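Local coordinates for protein 1,4-dihydroxy-2-naphthoyl-CoA hydrolase (Prochlorococcus marinus, PDB 2HX5) that probably hydrolyses 1,4-dihydroxy-2-naphthoyl-CoA to 1,4-dihydroxy-2-naphthoate and CoA, a step in making phylloquinone (vitamin K1), at residues E40-S44 with Y45-P49; E135-D138 with R139-A143. All blocks are in the same frame, centred on the assembly; numbering follows the deposited sequence. Where two conformers were deposited one is given.

Contact 1. Residues E40-S44 with Y45-P49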
loop_
_atom_site.group_PDB
_atom_site.type_symbol
_atom_site.label_atom_id
_atom_site.label_comp_id
_atom_site.label_asym_id
_atom_site.label_seq_id
_atom_site.Cartn_x
_atom_site.Cartn_y
_atom_site.Cartn_z
ATOM N N GLU A 40 -17.526 -3.588 -2.133
ATOM C CA GLU A 40 -18.472 -2.819 -2.977
ATOM C C GLU A 40 -19.688 -3.631 -3.372
ATOM O O GLU A 40 -20.830 -3.124 -3.379
ATOM C CB GLU A 40 -17.799 -2.279 -4.246
ATOM C CG GLU A 40 -18.643 -1.293 -4.953
ATOM C CD GLU A 40 -17.987 -0.734 -6.209
ATOM O OE1 GLU A 40 -16.809 -1.038 -6.478
ATOM O OE2 GLU A 40 -18.688 -0.006 -6.963
ATOM N N SER A 41 -19.458 -4.897 -3.688
ATOM C CA SER A 41 -20.561 -5.785 -4.029
ATOM C C SER A 41 -21.556 -6.023 -2.903
ATOM O O SER A 41 -22.748 -5.949 -3.072
ATOM C CB SER A 41 -19.979 -7.108 -4.514
ATOM O OG SER A 41 -21.023 -7.971 -4.986
ATOM N N LEU A 42 -21.007 -6.232 -1.711
ATOM C CA LEU A 42 -21.843 -6.439 -0.561
ATOM C C LEU A 42 -22.672 -5.179 -0.293
ATOM O O LEU A 42 -23.877 -5.284 -0.034
ATOM C CB LEU A 42 -21.005 -6.772 0.676
ATOM C CG LEU A 42 -20.164 -8.073 0.622
ATOM C CD1 LEU A 42 -19.316 -8.146 1.923
ATOM C CD2 LEU A 42 -21.047 -9.290 0.416
ATOM N N GLU A 43 -22.023 -4.015 -0.384
ATOM C CA GLU A 43 -22.685 -2.693 -0.217
ATOM C C GLU A 43 -23.832 -2.491 -1.237
ATOM O O GLU A 43 -24.945 -2.099 -0.899
ATOM C CB GLU A 43 -21.595 -1.643 -0.393
ATOM C CG GLU A 43 -21.895 -0.178 -0.335
ATOM C CD GLU A 43 -20.545 0.557 -0.498
ATOM O OE1 GLU A 43 -20.106 0.823 -1.657
ATOM O OE2 GLU A 43 -19.889 0.704 0.563
ATOM N N SER A 44 -23.522 -2.793 -2.501
ATOM C CA SER A 44 -24.460 -2.647 -3.631
ATOM C C SER A 44 -25.649 -3.603 -3.591
ATOM O O SER A 44 -26.715 -3.299 -4.114
ATOM C CB SER A 44 -23.696 -2.853 -4.932
ATOM O OG SER A 44 -24.578 -2.709 -6.032
ATOM N N TYR A 45 -25.444 -4.778 -3.026
ATOM C CA TYR A 45 -26.523 -5.723 -2.756
ATOM C C TYR A 45 -27.431 -5.213 -1.628
ATOM O O TYR A 45 -28.639 -5.466 -1.624
ATOM C CB TYR A 45 -25.923 -7.070 -2.392
ATOM C CG TYR A 45 -26.937 -8.078 -1.995
ATOM C CD1 TYR A 45 -27.883 -8.546 -2.915
ATOM C CD2 TYR A 45 -26.994 -8.543 -0.713
ATOM C CE1 TYR A 45 -28.851 -9.440 -2.532
ATOM C CE2 TYR A 45 -27.946 -9.458 -0.332
ATOM C CZ TYR A 45 -28.868 -9.894 -1.246
ATOM O OH TYR A 45 -29.817 -10.805 -0.858
ATOM N N GLY A 46 -26.845 -4.476 -0.685
ATOM C CA GLY A 46 -27.578 -3.811 0.371
ATOM C C GLY A 46 -27.162 -4.162 1.781
ATOM O O GLY A 46 -27.904 -3.769 2.712
ATOM N N LEU A 47 -26.030 -4.851 1.987
ATOM C CA LEU A 47 -25.578 -5.179 3.339
ATOM C C LEU A 47 -24.911 -3.972 3.989
ATOM O O LEU A 47 -24.415 -3.086 3.314
ATOM C CB LEU A 47 -24.643 -6.397 3.340
ATOM C CG LEU A 47 -25.168 -7.699 2.744
ATOM C CD1 LEU A 47 -24.114 -8.787 2.883
ATOM C CD2 LEU A 47 -26.473 -8.104 3.383
ATOM N N ASN A 48 -24.927 -3.948 5.324
ATOM C CA ASN A 48 -24.398 -2.828 6.106
ATOM C C ASN A 48 -23.005 -3.194 6.565
ATOM O O ASN A 48 -22.879 -4.225 7.202
ATOM C CB ASN A 48 -25.315 -2.638 7.313
ATOM C CG ASN A 48 -24.938 -1.460 8.201
ATOM O OD1 ASN A 48 -23.847 -0.895 8.149
ATOM N ND2 ASN A 48 -25.880 -1.094 9.060
ATOM N N PRO A 49 -21.959 -2.362 6.292
ATOM C CA PRO A 49 -20.587 -2.684 6.730
ATOM C C PRO A 49 -20.485 -3.001 8.214
ATOM O O PRO A 49 -19.676 -3.851 8.595
ATOM C CB PRO A 49 -19.785 -1.367 6.466
ATOM C CG PRO A 49 -20.770 -0.331 6.110
ATOM C CD PRO A 49 -21.972 -1.088 5.536
HETATM O O HOH W 1 -25.521 -0.998 1.440
#
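Y45, whose CB rests 3.4 Å from S41 O, carries the ring of this contact. L47 CG lies at the edge of that ring, in its plane. W7 meets the ring edge-to-face, and R139 and A143 of helix 135-143 also pack against Y45. CG of Y45 stands anti to the backbone N (chi1 175°), which turns the ring away from residues 40-44. On the apolar side of the turn, L42 CD2 meets L47 CD1 at 4.0 Å, the two side chains slanting across each other. I52 touches both leucines, and W140 packs on L42.

The backbone is a Schellman motif ending helix 29-45. Y45 N still makes a regular helical bond to S41 O, 2.9 Å long. L42 O then accepts two bonds, from G46 N at 3.1 Å and from L47 N at 3.0 Å. These donors reach it from opposite faces of its carbonyl plane. G46 is the C-prime residue, and its positive phi of 123° suits glycine. A water donates to E43 O at 2.6 Å and to L47 O at 3.0 Å, bridging the turn. N48 sits at the N-cap of the next helix, its OD1 accepting a bond from A50 N.

L42, E43, L47, N48 and P49 line a site holding 2-ethoxyethanol, probably from the crystallisation liquor. E43 forms a salt bridge with R15 of the second subunit, while S41 and S44 bond to W7 O and N6 O. The chemistry implies a helix end in which L42 O is gripped by two backbone N-H groups and E43 O takes a bond from a water, with L42 and L47 packed together on its apolar side.

Contact 2. Residues E135-D138 with R139-A143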
loop_
_atom_site.group_PDB
_atom_site.type_symbol
_atom_site.label_atom_id
_atom_site.label_comp_id
_atom_site.label_asym_id
_atom_site.label_seq_id
_atom_site.Cartn_x
_atom_site.Cartn_y
_atom_site.Cartn_z
ATOM N N GLU A 135 -25.508 -14.497 8.162
ATOM C CA GLU A 135 -26.733 -14.551 7.382
ATOM C C GLU A 135 -26.694 -13.615 6.173
ATOM O O GLU A 135 -27.199 -13.986 5.149
ATOM C CB GLU A 135 -27.942 -14.214 8.252
ATOM C CG GLU A 135 -27.988 -12.751 8.735
ATOM C CD GLU A 135 -28.808 -11.834 7.789
ATOM O OE1 GLU A 135 -29.614 -12.375 6.993
ATOM O OE2 GLU A 135 -28.621 -10.592 7.841
ATOM N N GLY A 136 -26.129 -12.422 6.301
ATOM C CA GLY A 136 -26.086 -11.479 5.185
ATOM C C GLY A 136 -25.230 -11.986 4.055
ATOM O O GLY A 136 -25.560 -11.808 2.883
ATOM N N ILE A 137 -24.092 -12.604 4.384
ATOM C CA ILE A 137 -23.217 -13.201 3.375
ATOM C C ILE A 137 -23.937 -14.358 2.687
ATOM O O ILE A 137 -23.915 -14.500 1.457
ATOM C CB ILE A 137 -21.875 -13.674 4.019
ATOM C CG1 ILE A 137 -21.087 -12.466 4.555
ATOM C CG2 ILE A 137 -21.078 -14.520 3.066
ATOM C CD1 ILE A 137 -20.557 -11.562 3.469
ATOM N N ASP A 138 -24.711 -15.156 3.452
ATOM C CA ASP A 138 -25.495 -16.212 2.858
ATOM C C ASP A 138 -26.569 -15.672 1.910
ATOM O O ASP A 138 -26.768 -16.208 0.839
ATOM C CB ASP A 138 -26.138 -17.055 3.937
ATOM C CG ASP A 138 -25.482 -18.419 4.094
ATOM O OD1 ASP A 138 -24.697 -18.842 3.211
ATOM O OD2 ASP A 138 -25.780 -19.080 5.121
ATOM N N ARG A 139 -27.239 -14.579 2.274
ATOM C CA ARG A 139 -28.183 -13.935 1.339
ATOM C C ARG A 139 -27.562 -13.441 0.029
ATOM O O ARG A 139 -28.137 -13.636 -1.067
ATOM C CB ARG A 139 -28.879 -12.779 2.037
ATOM C CG ARG A 139 -29.924 -13.227 3.041
ATOM C CD ARG A 139 -30.796 -12.079 3.509
ATOM N NE ARG A 139 -30.122 -11.184 4.436
ATOM C CZ ARG A 139 -29.870 -9.896 4.224
ATOM N NH1 ARG A 139 -30.195 -9.305 3.071
ATOM N NH2 ARG A 139 -29.263 -9.200 5.189
ATOM N N TRP A 140 -26.403 -12.802 0.145
ATOM C CA TRP A 140 -25.643 -12.367 -0.987
ATOM C C TRP A 140 -25.217 -13.523 -1.882
ATOM O O TRP A 140 -25.337 -13.422 -3.089
ATOM C CB TRP A 140 -24.470 -11.546 -0.482
ATOM C CG TRP A 140 -23.481 -11.098 -1.533
ATOM C CD1 TRP A 140 -23.574 -10.021 -2.393
ATOM C CD2 TRP A 140 -22.185 -11.667 -1.760
ATOM N NE1 TRP A 140 -22.434 -9.936 -3.158
ATOM C CE2 TRP A 140 -21.568 -10.922 -2.772
ATOM C CE3 TRP A 140 -21.482 -12.730 -1.172
ATOM C CZ2 TRP A 140 -20.282 -11.228 -3.241
ATOM C CZ3 TRP A 140 -20.242 -13.010 -1.598
ATOM C CH2 TRP A 140 -19.645 -12.284 -2.631
ATOM N N LEU A 141 -24.679 -14.593 -1.310
ATOM C CA LEU A 141 -24.309 -15.789 -2.074
ATOM C C LEU A 141 -25.520 -16.344 -2.812
ATOM O O LEU A 141 -25.461 -16.613 -4.026
ATOM C CB LEU A 141 -23.690 -16.844 -1.158
ATOM C CG LEU A 141 -22.321 -16.508 -0.623
ATOM C CD1 LEU A 141 -21.893 -17.472 0.479
ATOM C CD2 LEU A 141 -21.279 -16.518 -1.743
ATOM N N GLU A 142 -26.644 -16.483 -2.104
ATOM C CA GLU A 142 -27.837 -17.032 -2.730
ATOM C C GLU A 142 -28.312 -16.126 -3.889
ATOM O O GLU A 142 -28.665 -16.651 -4.972
ATOM C CB GLU A 142 -28.935 -17.226 -1.685
ATOM C CG GLU A 142 -30.044 -18.206 -2.147
ATOM C CD GLU A 142 -29.532 -19.665 -2.217
ATOM O OE1 GLU A 142 -28.554 -19.989 -1.504
ATOM O OE2 GLU A 142 -30.090 -20.483 -2.985
ATOM N N ALA A 143 -28.338 -14.808 -3.671
ATOM C CA ALA A 143 -28.847 -13.849 -4.659
ATOM C C ALA A 143 -27.959 -13.816 -5.880
ATOM O O ALA A 143 -28.398 -13.470 -6.962
ATOM C CB ALA A 143 -29.012 -12.439 -4.051
#
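I137 and L141 pack on the buried side of helix 135-143, with I137 CG2 4.0 Å from L141 CD1. Their side chains cross at a slant. L141 CG also sits 3.3 Å from I137 O, the carbonyl that accepts the helical bond from L141 N. W140 completes this packed side. The edge of its indole is turned to I137 O, with CE3 4.0 Å from that oxygen. F100 of strand 99-108 touches I137, W140 and L141, and P92 of strand 85-96 touches W140 and L141. I137 and W140 also touch L42 of helix 29-45. W7 and W38 meet the indole at inclined angles. One side of the helix thus lies against the sheet and helix 29-45.

The solvent side is looser and carries charges. There E135 and R139, one turn apart, form a salt bridge with two hydrogen bonds. R139 uses NE and NH2 in a side-on grip: NE reaches E135 OE1 at 2.9 Å, and NH2 reaches E135 OE2 at 3.1 Å. Both oxygens are met on their syn sides and lie close to the guanidinium plane. The two flat groups are still 23° apart. E135 CG is set between its backbone N and carbonyl carbon (chi1 68°), and a bend at chi2 brings the carboxylate alongside the arginine. R139 also packs on Y45 and L47. Along another flank, D138 and E142 both make salt bridges to R94 of strand 85-96.

The backbone bonds are regular, as in R139 N to E135 O at 2.9 Å. The chemistry implies a helix with apolar packing on one side and salt-bridged charges toward the solvent. The basic R94 probably offsets the like charges of D138 and E142.

Contact 1 comes first along the chain, at the end of helix 29-45. Contact 2 follows the last strand and makes up helix 135-143. Their centres are about 11 Å apart, on the same side of the chain's centre. They touch directly: S41 OG probably hydrogen-bonds W140 NE1 at 3.0 Å, and Y45 OH probably bonds R139 O at 3.3 Å. A143 CB packs 3.4 Å from Y45 CE1. In this hotdog fold the antiparallel sheet wraps round helix 29-45. The C-terminal helix packs on both that helix's end and strands 85-96 and 99-108, so the two contacts join the C-terminal part of the chain to the central helix.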